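Local coordinates for FMN reductase [NAD(P)H] (Bacillus subtilis, PDB 1ZCH) that oxidises NADH or NADPH as a homodimeric FMN-containing oxidoreductase, reducing flavin, nitroaromatic compounds, quinones, chromates and azo dyes, at the interface of chains A and B. Coordinates in Å, arbitrary orientation; residue numbers count along the deposited sequence, not the author numbering. Chains: chain A/B, Hypothetical oxidoreductase ycnD.

The interface of chains A and B. Residues chain A 47, 82, 84, 151-152, 155; chain B 183, 187, 193.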
loop_
_atom_site.group_PDB
_atom_site.type_symbol
_atom_site.label_atom_id
_atom_site.label_comp_id
_atom_site.label_asym_id
_atom_site.label_seq_id
_atom_site.Cartn_x
_atom_site.Cartn_y
_atom_site.Cartn_z
ATOM N N THR A 47 8.044 -0.807 8.666
ATOM C CA THR A 47 8.194 -1.006 10.100
ATOM C C THR A 47 6.948 -0.440 10.755
ATOM O O THR A 47 6.415 0.580 10.315
ATOM C CB THR A 47 9.452 -0.289 10.642
ATOM O OG1 THR A 47 10.616 -1.017 10.230
ATOM C CG2 THR A 47 9.423 -0.200 12.170
ATOM N N ASP A 82 10.851 1.518 5.480
ATOM C CA ASP A 82 12.096 1.237 6.189
ATOM C C ASP A 82 13.182 0.620 5.315
ATOM O O ASP A 82 13.035 -0.501 4.823
ATOM C CB ASP A 82 11.807 0.296 7.370
ATOM C CG ASP A 82 13.007 0.112 8.298
ATOM O OD1 ASP A 82 14.143 -0.053 7.805
ATOM O OD2 ASP A 82 12.807 0.109 9.530
ATOM N N ASN A 84 16.354 0.969 6.583
ATOM C CA ASN A 84 17.426 0.939 7.582
ATOM C C ASN A 84 17.882 -0.510 7.757
ATOM O O ASN A 84 19.077 -0.791 7.860
ATOM C CB ASN A 84 16.947 1.502 8.927
ATOM C CG ASN A 84 18.008 1.393 10.014
ATOM O OD1 ASN A 84 19.159 1.792 9.814
ATOM N ND2 ASN A 84 17.627 0.856 11.166
ATOM N N LEU A 151 13.122 7.651 14.826
ATOM C CA LEU A 151 13.238 7.023 13.515
ATOM C C LEU A 151 14.612 7.394 12.970
ATOM O O LEU A 151 14.951 8.574 12.865
ATOM C CB LEU A 151 12.135 7.522 12.577
ATOM C CG LEU A 151 10.707 7.407 13.125
ATOM C CD1 LEU A 151 9.710 7.846 12.053
ATOM C CD2 LEU A 151 10.433 5.975 13.566
ATOM N N PRO A 152 15.428 6.388 12.626
ATOM C CA PRO A 152 16.770 6.651 12.102
ATOM C C PRO A 152 16.777 6.977 10.615
ATOM O O PRO A 152 15.735 6.994 9.959
ATOM C CB PRO A 152 17.497 5.345 12.396
ATOM C CG PRO A 152 16.423 4.334 12.063
ATOM C CD PRO A 152 15.178 4.936 12.723
ATOM N N VAL A 155 14.416 5.754 7.257
ATOM C CA VAL A 155 13.088 5.413 7.751
ATOM C C VAL A 155 12.251 6.690 7.715
ATOM O O VAL A 155 12.705 7.747 8.156
ATOM C CB VAL A 155 13.132 4.899 9.213
ATOM C CG1 VAL A 155 11.708 4.620 9.719
ATOM C CG2 VAL A 155 13.983 3.639 9.298
ATOM N N HIS B 183 8.017 -2.445 16.516
ATOM C CA HIS B 183 8.739 -1.879 17.655
ATOM C C HIS B 183 7.766 -1.229 18.629
ATOM O O HIS B 183 6.782 -0.615 18.214
ATOM C CB HIS B 183 9.751 -0.839 17.169
ATOM C CG HIS B 183 10.685 -1.352 16.116
ATOM N ND1 HIS B 183 11.533 -0.526 15.409
ATOM C CD2 HIS B 183 10.906 -2.604 15.651
ATOM C CE1 HIS B 183 12.233 -1.247 14.553
ATOM N NE2 HIS B 183 11.873 -2.512 14.678
ATOM N N TYR B 187 11.538 3.425 17.916
ATOM C CA TYR B 187 12.260 2.562 16.987
ATOM C C TYR B 187 13.355 1.790 17.733
ATOM O O TYR B 187 14.073 2.352 18.561
ATOM C CB TYR B 187 12.871 3.410 15.867
ATOM C CG TYR B 187 13.330 2.612 14.670
ATOM C CD1 TYR B 187 12.496 2.434 13.560
ATOM C CD2 TYR B 187 14.588 2.018 14.651
ATOM C CE1 TYR B 187 12.913 1.684 12.461
ATOM C CE2 TYR B 187 15.014 1.267 13.565
ATOM C CZ TYR B 187 14.175 1.104 12.473
ATOM O OH TYR B 187 14.613 0.378 11.396
ATOM N N LEU B 193 18.588 -4.663 16.544
ATOM C CA LEU B 193 18.023 -4.858 15.216
ATOM C C LEU B 193 18.986 -5.686 14.374
ATOM O O LEU B 193 18.580 -6.608 13.670
ATOM C CB LEU B 193 17.763 -3.497 14.557
ATOM C CG LEU B 193 16.970 -3.445 13.250
ATOM C CD1 LEU B 193 15.608 -4.112 13.427
ATOM C CD2 LEU B 193 16.788 -1.987 12.839
#
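A:Pro152 lays its CD over the centre of the B:Tyr187 ring, 3.5 Å from the ring atom CD2, a CH-pi contact in which the two side chains cross at about a right angle. The opposite face of the phenol is backed from within its own chain by B:His183, whose CE1 stands 3.5 Å above the B:Tyr187 ring plane, over its centre, so the phenol is sandwiched between the partner's proline and its own chain's imidazole. Along the CD1/CE1 side of the ring, A:Val155 brings CG2 to 3.9 Å from B:Tyr187 CE1, while A:Leu151 CD2 touches B:Tyr187 CD1 more lightly, at 4.1 Å. A:Thr47 points its methyl, CG2, over one face of the B:His183 ring, displaced toward the rim and 3.8 Å from B:His183 CE1; with CG2 anti to the backbone N (chi1 -74° for OG1), the same residue turns its hydroxyl toward A:Asp82.

At the polar rim, B:Tyr187 OH donates to the syn lone pair of A:Asp82 OD2 at 2.6 Å, the carboxylate plane lying 30° from that of the ring. A:Thr47 OG1 donates to A:Asp82 OD2 on its anti side at 2.6 Å, and the backbone N of A:Asn84 donates to A:Asp82 OD1, both tilted well out of the carboxylate plane, which together should fix the carboxylate's rotation. A:Asn84 ND2 in turn donates to B:Tyr187 OH at 3.1 Å, nearly straight (166° at H) and close to its own amide plane. A phenylalanine in place of B:Tyr187 would probably keep the ring packing but leave A:Asp82 OD2 and A:Asn84 ND2 without their shared cross-subunit partner. Repeated by two-fold symmetry, this tyrosine-in-pocket contact helps join the subunits of the homodimer.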